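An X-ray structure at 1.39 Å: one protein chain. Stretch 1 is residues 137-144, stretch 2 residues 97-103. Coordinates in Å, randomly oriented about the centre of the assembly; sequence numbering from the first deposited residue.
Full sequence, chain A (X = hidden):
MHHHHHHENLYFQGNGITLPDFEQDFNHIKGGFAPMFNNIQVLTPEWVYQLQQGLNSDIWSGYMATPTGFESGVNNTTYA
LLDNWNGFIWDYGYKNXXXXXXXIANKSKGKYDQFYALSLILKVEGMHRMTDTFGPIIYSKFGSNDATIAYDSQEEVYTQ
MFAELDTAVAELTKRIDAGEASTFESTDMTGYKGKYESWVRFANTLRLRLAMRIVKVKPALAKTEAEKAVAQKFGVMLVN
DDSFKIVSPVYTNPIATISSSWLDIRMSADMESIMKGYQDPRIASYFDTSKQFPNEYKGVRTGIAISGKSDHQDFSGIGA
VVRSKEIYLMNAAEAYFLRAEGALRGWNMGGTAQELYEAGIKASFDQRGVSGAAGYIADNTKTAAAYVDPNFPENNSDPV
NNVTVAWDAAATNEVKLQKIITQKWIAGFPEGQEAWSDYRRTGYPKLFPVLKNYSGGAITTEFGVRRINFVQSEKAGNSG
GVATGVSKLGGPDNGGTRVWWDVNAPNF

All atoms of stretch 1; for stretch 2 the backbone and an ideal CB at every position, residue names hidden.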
ATOM      1  N   ILE A 137      13.045  -7.200  -6.124  1.00  6.86           N
ATOM      2  CA  ILE A 137      14.472  -7.498  -6.314  1.00  7.15           C
ATOM      3  C   ILE A 137      14.622  -8.653  -7.290  1.00  7.93           C
ATOM      4  O   ILE A 137      13.652  -9.336  -7.614  1.00  8.33           O
ATOM      5  CB  ILE A 137      15.183  -7.865  -4.979  1.00  7.90           C
ATOM      6  CG1 ILE A 137      14.600  -9.155  -4.386  1.00  8.04           C
ATOM      7  CG2 ILE A 137      15.125  -6.701  -3.992  1.00  8.43           C
ATOM      8  CD1 ILE A 137      15.467  -9.765  -3.275  1.00  8.18           C
ATOM      9  N   ILE A 138      15.846  -8.875  -7.764  1.00  8.63           N
ATOM     10  CA  ILE A 138      16.145 -10.079  -8.521  1.00  8.95           C
ATOM     11  C   ILE A 138      16.192 -11.272  -7.565  1.00  8.56           C
ATOM     12  O   ILE A 138      16.891 -11.245  -6.547  1.00  9.79           O
ATOM     13  CB  ILE A 138      17.468  -9.944  -9.293  1.00  9.49           C
ATOM     14  CG1 ILE A 138      17.329  -8.866 -10.366  1.00 11.04           C
ATOM     15  CG2 ILE A 138      17.846 -11.284  -9.919  1.00 10.93           C
ATOM     16  CD1 ILE A 138      18.645  -8.489 -11.054  1.00 14.02           C
ATOM     17  N   TYR A 139      15.424 -12.311  -7.863  1.00  8.63           N
ATOM     18  CA  TYR A 139      15.423 -13.481  -6.990  1.00  8.90           C
ATOM     19  C   TYR A 139      15.285 -14.746  -7.839  1.00 10.88           C
ATOM     20  O   TYR A 139      16.283 -15.422  -8.085  1.00 11.63           O
ATOM     21  CB  TYR A 139      14.368 -13.347  -5.869  1.00  9.97           C
ATOM     22  CG  TYR A 139      14.715 -14.111  -4.604  1.00  9.49           C
ATOM     23  CD1 TYR A 139      15.784 -13.719  -3.806  1.00  9.85           C
ATOM     24  CD2 TYR A 139      13.964 -15.212  -4.202  1.00 11.47           C
ATOM     25  CE1 TYR A 139      16.112 -14.418  -2.653  1.00  9.74           C
ATOM     26  CE2 TYR A 139      14.288 -15.919  -3.038  1.00 10.70           C
ATOM     27  CZ  TYR A 139      15.359 -15.509  -2.275  1.00  9.58           C
ATOM     28  OH  TYR A 139      15.702 -16.183  -1.121  1.00 10.63           O
ATOM     29  N   SER A 140      14.091 -15.030  -8.348  1.00 11.13           N
ATOM     30  CA  SER A 140      13.884 -16.249  -9.136  1.00 11.70           C
ATOM     31  C   SER A 140      14.736 -16.302 -10.411  1.00 13.47           C
ATOM     32  O   SER A 140      15.123 -17.388 -10.851  1.00 15.45           O
ATOM     33  CB  SER A 140      12.396 -16.456  -9.482  1.00 12.59           C
ATOM     34  OG  SER A 140      11.925 -15.515 -10.439  1.00 13.11           O
ATOM     35  N   LYS A 141      15.030 -15.145 -10.996  1.00 11.71           N
ATOM     36  CA  LYS A 141      15.723 -15.102 -12.278  1.00 12.62           C
ATOM     37  C   LYS A 141      17.226 -14.884 -12.140  1.00 13.31           C
ATOM     38  O   LYS A 141      17.915 -14.676 -13.135  1.00 14.60           O
ATOM     39  CB  LYS A 141      15.125 -14.004 -13.175  1.00 13.57           C
ATOM     40  CG  LYS A 141      13.646 -14.170 -13.485  1.00 15.67           C
ATOM     41  CD  LYS A 141      13.357 -15.513 -14.129  1.00 21.06           C
ATOM     42  CE  LYS A 141      11.877 -15.663 -14.443  1.00 30.13           C
ATOM     43  NZ  LYS A 141      11.040 -15.502 -13.218  1.00 29.15           N
ATOM     44  N   PHE A 142      17.748 -14.923 -10.915  1.00 12.34           N
ATOM     45  CA  PHE A 142      19.180 -14.726 -10.730  1.00 12.82           C
ATOM     46  C   PHE A 142      19.983 -15.724 -11.562  1.00 13.93           C
ATOM     47  O   PHE A 142      19.634 -16.902 -11.627  1.00 15.35           O
ATOM     48  CB  PHE A 142      19.590 -14.848  -9.257  1.00 11.92           C
ATOM     49  CG  PHE A 142      21.053 -14.584  -9.034  1.00 10.89           C
ATOM     50  CD1 PHE A 142      21.529 -13.294  -8.913  1.00 11.05           C
ATOM     51  CD2 PHE A 142      21.963 -15.636  -8.984  1.00 13.06           C
ATOM     52  CE1 PHE A 142      22.875 -13.043  -8.727  1.00 12.52           C
ATOM     53  CE2 PHE A 142      23.318 -15.395  -8.803  1.00 13.56           C
ATOM     54  CZ  PHE A 142      23.777 -14.099  -8.670  1.00 11.88           C
ATOM     55  N   GLY A 143      21.042 -15.233 -12.201  1.00 14.77           N
ATOM     56  CA  GLY A 143      21.924 -16.084 -12.986  1.00 18.14           C
ATOM     57  C   GLY A 143      21.492 -16.248 -14.434  1.00 22.84           C
ATOM     58  O   GLY A 143      22.145 -16.955 -15.205  1.00 25.68           O
ATOM     59  N   SER A 144      20.394 -15.597 -14.806  1.00 21.21           N
ATOM     60  CA  SER A 144      19.871 -15.696 -16.166  1.00 21.92           C
ATOM     61  C   SER A 144      20.859 -15.150 -17.188  1.00 27.49           C
ATOM     62  O   SER A 144      21.592 -14.201 -16.914  1.00 26.06           O
ATOM     63  CB  SER A 144      18.548 -14.944 -16.288  1.00 24.91           C
ATOM     64  OG  SER A 144      18.118 -14.914 -17.642  1.00 25.90           O
ATOM     65  N   UNK A  97      26.430 -12.663  -1.271  1.00 11.26           N
ATOM     66  CA  UNK A  97      25.394 -13.506  -0.700  1.00 11.23           C
ATOM     67  C   UNK A  97      24.643 -14.270  -1.788  1.00 10.80           C
ATOM     68  O   UNK A  97      24.629 -15.504  -1.796  1.00 11.55           O
ATOM     69  CB  UNK A  97      24.419 -12.662   0.123  1.00 11.23           C
ATOM     70  N   UNK A  98      24.025 -13.546  -2.719  1.00 11.12           N
ATOM     71  CA  UNK A  98      23.184 -14.204  -3.709  1.00 10.13           C
ATOM     72  C   UNK A  98      23.970 -15.135  -4.626  1.00  9.88           C
ATOM     73  O   UNK A  98      23.536 -16.254  -4.886  1.00 11.09           O
ATOM     74  CB  UNK A  98      22.454 -13.153  -4.548  1.00 10.13           C
ATOM     75  N   UNK A  99      25.118 -14.674  -5.118  1.00 11.33           N
ATOM     76  CA  UNK A  99      25.855 -15.526  -6.041  1.00 12.05           C
ATOM     77  C   UNK A  99      26.249 -16.848  -5.397  1.00 11.19           C
ATOM     78  O   UNK A  99      26.135 -17.909  -6.010  1.00 11.61           O
ATOM     79  CB  UNK A  99      27.103 -14.800  -6.546  1.00 12.05           C
ATOM     80  N   UNK A 100      26.714 -16.789  -4.156  1.00 12.75           N
ATOM     81  CA  UNK A 100      27.121 -18.015  -3.499  1.00 12.87           C
ATOM     82  C   UNK A 100      25.958 -18.924  -3.124  1.00 14.10           C
ATOM     83  O   UNK A 100      26.089 -20.140  -3.154  1.00 13.07           O
ATOM     84  CB  UNK A 100      27.926 -17.675  -2.243  1.00 12.87           C
ATOM     85  N   UNK A 101      24.802 -18.344  -2.812  1.00 11.53           N
ATOM     86  CA  UNK A 101      23.615 -19.161  -2.606  1.00 11.31           C
ATOM     87  C   UNK A 101      23.302 -19.944  -3.878  1.00 10.68           C
ATOM     88  O   UNK A 101      23.007 -21.137  -3.836  1.00 12.54           O
ATOM     89  CB  UNK A 101      22.423 -18.293  -2.198  1.00 11.31           C
ATOM     90  N   UNK A 102      23.362 -19.247  -5.005  1.00 12.13           N
ATOM     91  CA  UNK A 102      23.088 -19.825  -6.313  1.00 12.96           C
ATOM     92  C   UNK A 102      24.102 -20.922  -6.640  1.00 12.69           C
ATOM     93  O   UNK A 102      23.735 -22.028  -7.042  1.00 15.02           O
ATOM     94  CB  UNK A 102      23.110 -18.740  -7.391  1.00 12.96           C
ATOM     95  N   UNK A 103      25.378 -20.600  -6.447  1.00 13.32           N
ATOM     96  CA  UNK A 103      26.471 -21.511  -6.773  1.00 15.56           C
ATOM     97  C   UNK A 103      26.410 -22.757  -5.892  1.00 15.37           C
ATOM     98  O   UNK A 103      26.506 -23.878  -6.386  1.00 15.31           O
ATOM     99  CB  UNK A 103      27.821 -20.810  -6.610  1.00 15.56           C
TER

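Stretch 2 is helical throughout, with backbone hydrogen bonds such as that from the N of position 101 to the O of position 97 (3.0 Å). Stretch 1 is an irregular segment containing two successive turns, and it presents chiefly the Phe142 ring to the helix.

At position 97 the ideal CB has no atom of stretch 1 within 5.5 Å, so stretch 1 leaves the choice open. The residue is Val97, which makes no contact here.

Position 98 points its CA-to-CB bond toward stretch 1, and the ideal CB lies 4.2 Å from Phe142 CE1. Beyond it runs a channel between the Phe142 ring and Tyr139, lined mostly by carbon. Leucine or isoleucine could cover the Phe142 face, but a longer unbranched apolar chain, such as methionine, would also reach Tyr139. The deposited Met98, with chi angles t, p and t, follows the channel. Its CG sits over one face of Phe142, 3.7 Å from the ring centroid, in a CH-pi contact, and its CE lies 3.8 Å from Tyr139 CD1 and 3.6 Å from the carbonyl atom Tyr139 O.

Position 99 points sideways, its ideal CB 4.0 Å from Phe142 CZ. Only the base of a side chain need touch stretch 1, so many residues would fit. It is Phe99, whose CB packs against Phe142 CZ, while the CA of Phe99 is closer to that same CZ, at 3.6 Å.

Position 100 points away and is unconstrained by stretch 1; it is Asn100, whose ND2 is hydrogen-bonded to a residue bordering one of the stretches. Position 101 points toward stretch 1, but no atom of stretch 1 lies within 5.5 Å of its ideal CB, so size is not fixed by this contact. Ala101 CB comes no nearer than 7.1 Å, to Tyr139 OH.

Position 102 points toward stretch 1, with its ideal CB 3.6 Å from Phe142 CE2. The Phe142 edge and the backbone of Gly143 lie ahead, a setting suited to a flat aromatic or another broad apolar group. Tyr102 receives the edge of Phe142 on its ring face, with centroids 5.2 Å apart, planes at 77° and Phe142 CD2 3.6 Å from Tyr102 CG. The backbone of Gly143, at phi/psi of 88/1, already calls for glycine, and an ideal CB there would also fall 2.5 Å from Tyr102 CZ.

Position 103 points sideways with nothing of stretch 1 near its ideal CB, so polar or charged residues are as acceptable as any; it is Asp103, whose OD2 is hydrogen-bonded elsewhere in the structure.

Stretch 2, residues 97-103: VMFNAYD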
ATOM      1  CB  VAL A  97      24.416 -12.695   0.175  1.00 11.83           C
ATOM      2  CG1 VAL A  97      23.295 -13.587   0.673  1.00 13.60           C
ATOM      3  CG2 VAL A  97      25.170 -12.069   1.341  1.00 14.17           C
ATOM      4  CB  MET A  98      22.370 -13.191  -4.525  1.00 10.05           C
ATOM      5  CG  MET A  98      21.284 -13.829  -5.367  1.00  9.59           C
ATOM      6  SD  MET A  98      19.972 -14.536  -4.335  1.00 11.11           S
ATOM      7  CE  MET A  98      18.836 -15.060  -5.623  1.00 14.10           C
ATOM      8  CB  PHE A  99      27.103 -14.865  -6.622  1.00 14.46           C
ATOM      9  CG  PHE A  99      27.943 -15.831  -7.394  1.00 16.45           C
ATOM     10  CD1 PHE A  99      27.582 -16.199  -8.679  1.00 17.72           C
ATOM     11  CD2 PHE A  99      29.047 -16.434  -6.811  1.00 17.35           C
ATOM     12  CE1 PHE A  99      28.325 -17.125  -9.384  1.00 21.04           C
ATOM     13  CE2 PHE A  99      29.799 -17.361  -7.518  1.00 16.90           C
ATOM     14  CZ  PHE A  99      29.432 -17.709  -8.799  1.00 18.21           C
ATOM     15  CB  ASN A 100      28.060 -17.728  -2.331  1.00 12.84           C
ATOM     16  CG  ASN A 100      29.410 -17.262  -2.811  1.00 14.47           C
ATOM     17  OD1 ASN A 100      30.148 -18.028  -3.430  1.00 17.74           O
ATOM     18  ND2 ASN A 100      29.731 -16.008  -2.559  1.00 13.02           N
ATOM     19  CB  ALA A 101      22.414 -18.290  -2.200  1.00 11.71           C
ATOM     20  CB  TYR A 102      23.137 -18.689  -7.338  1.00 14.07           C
ATOM     21  CG  TYR A 102      23.069 -19.067  -8.798  1.00 15.82           C
ATOM     22  CD1 TYR A 102      21.879 -19.485  -9.370  1.00 15.08           C
ATOM     23  CD2 TYR A 102      24.184 -18.943  -9.616  1.00 18.76           C
ATOM     24  CE1 TYR A 102      21.798 -19.801 -10.719  1.00 18.51           C
ATOM     25  CE2 TYR A 102      24.117 -19.258 -10.967  1.00 18.08           C
ATOM     26  CZ  TYR A 102      22.922 -19.683 -11.508  1.00 20.14           C
ATOM     27  OH  TYR A 102      22.843 -20.000 -12.849  1.00 26.58           O
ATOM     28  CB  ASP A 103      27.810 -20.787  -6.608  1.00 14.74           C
ATOM     29  CG  ASP A 103      28.972 -21.528  -7.248  1.00 18.01           C
ATOM     30  OD1 ASP A 103      28.798 -22.105  -8.344  1.00 20.06           O
ATOM     31  OD2 ASP A 103      30.068 -21.512  -6.651  1.00 20.29           O
TER
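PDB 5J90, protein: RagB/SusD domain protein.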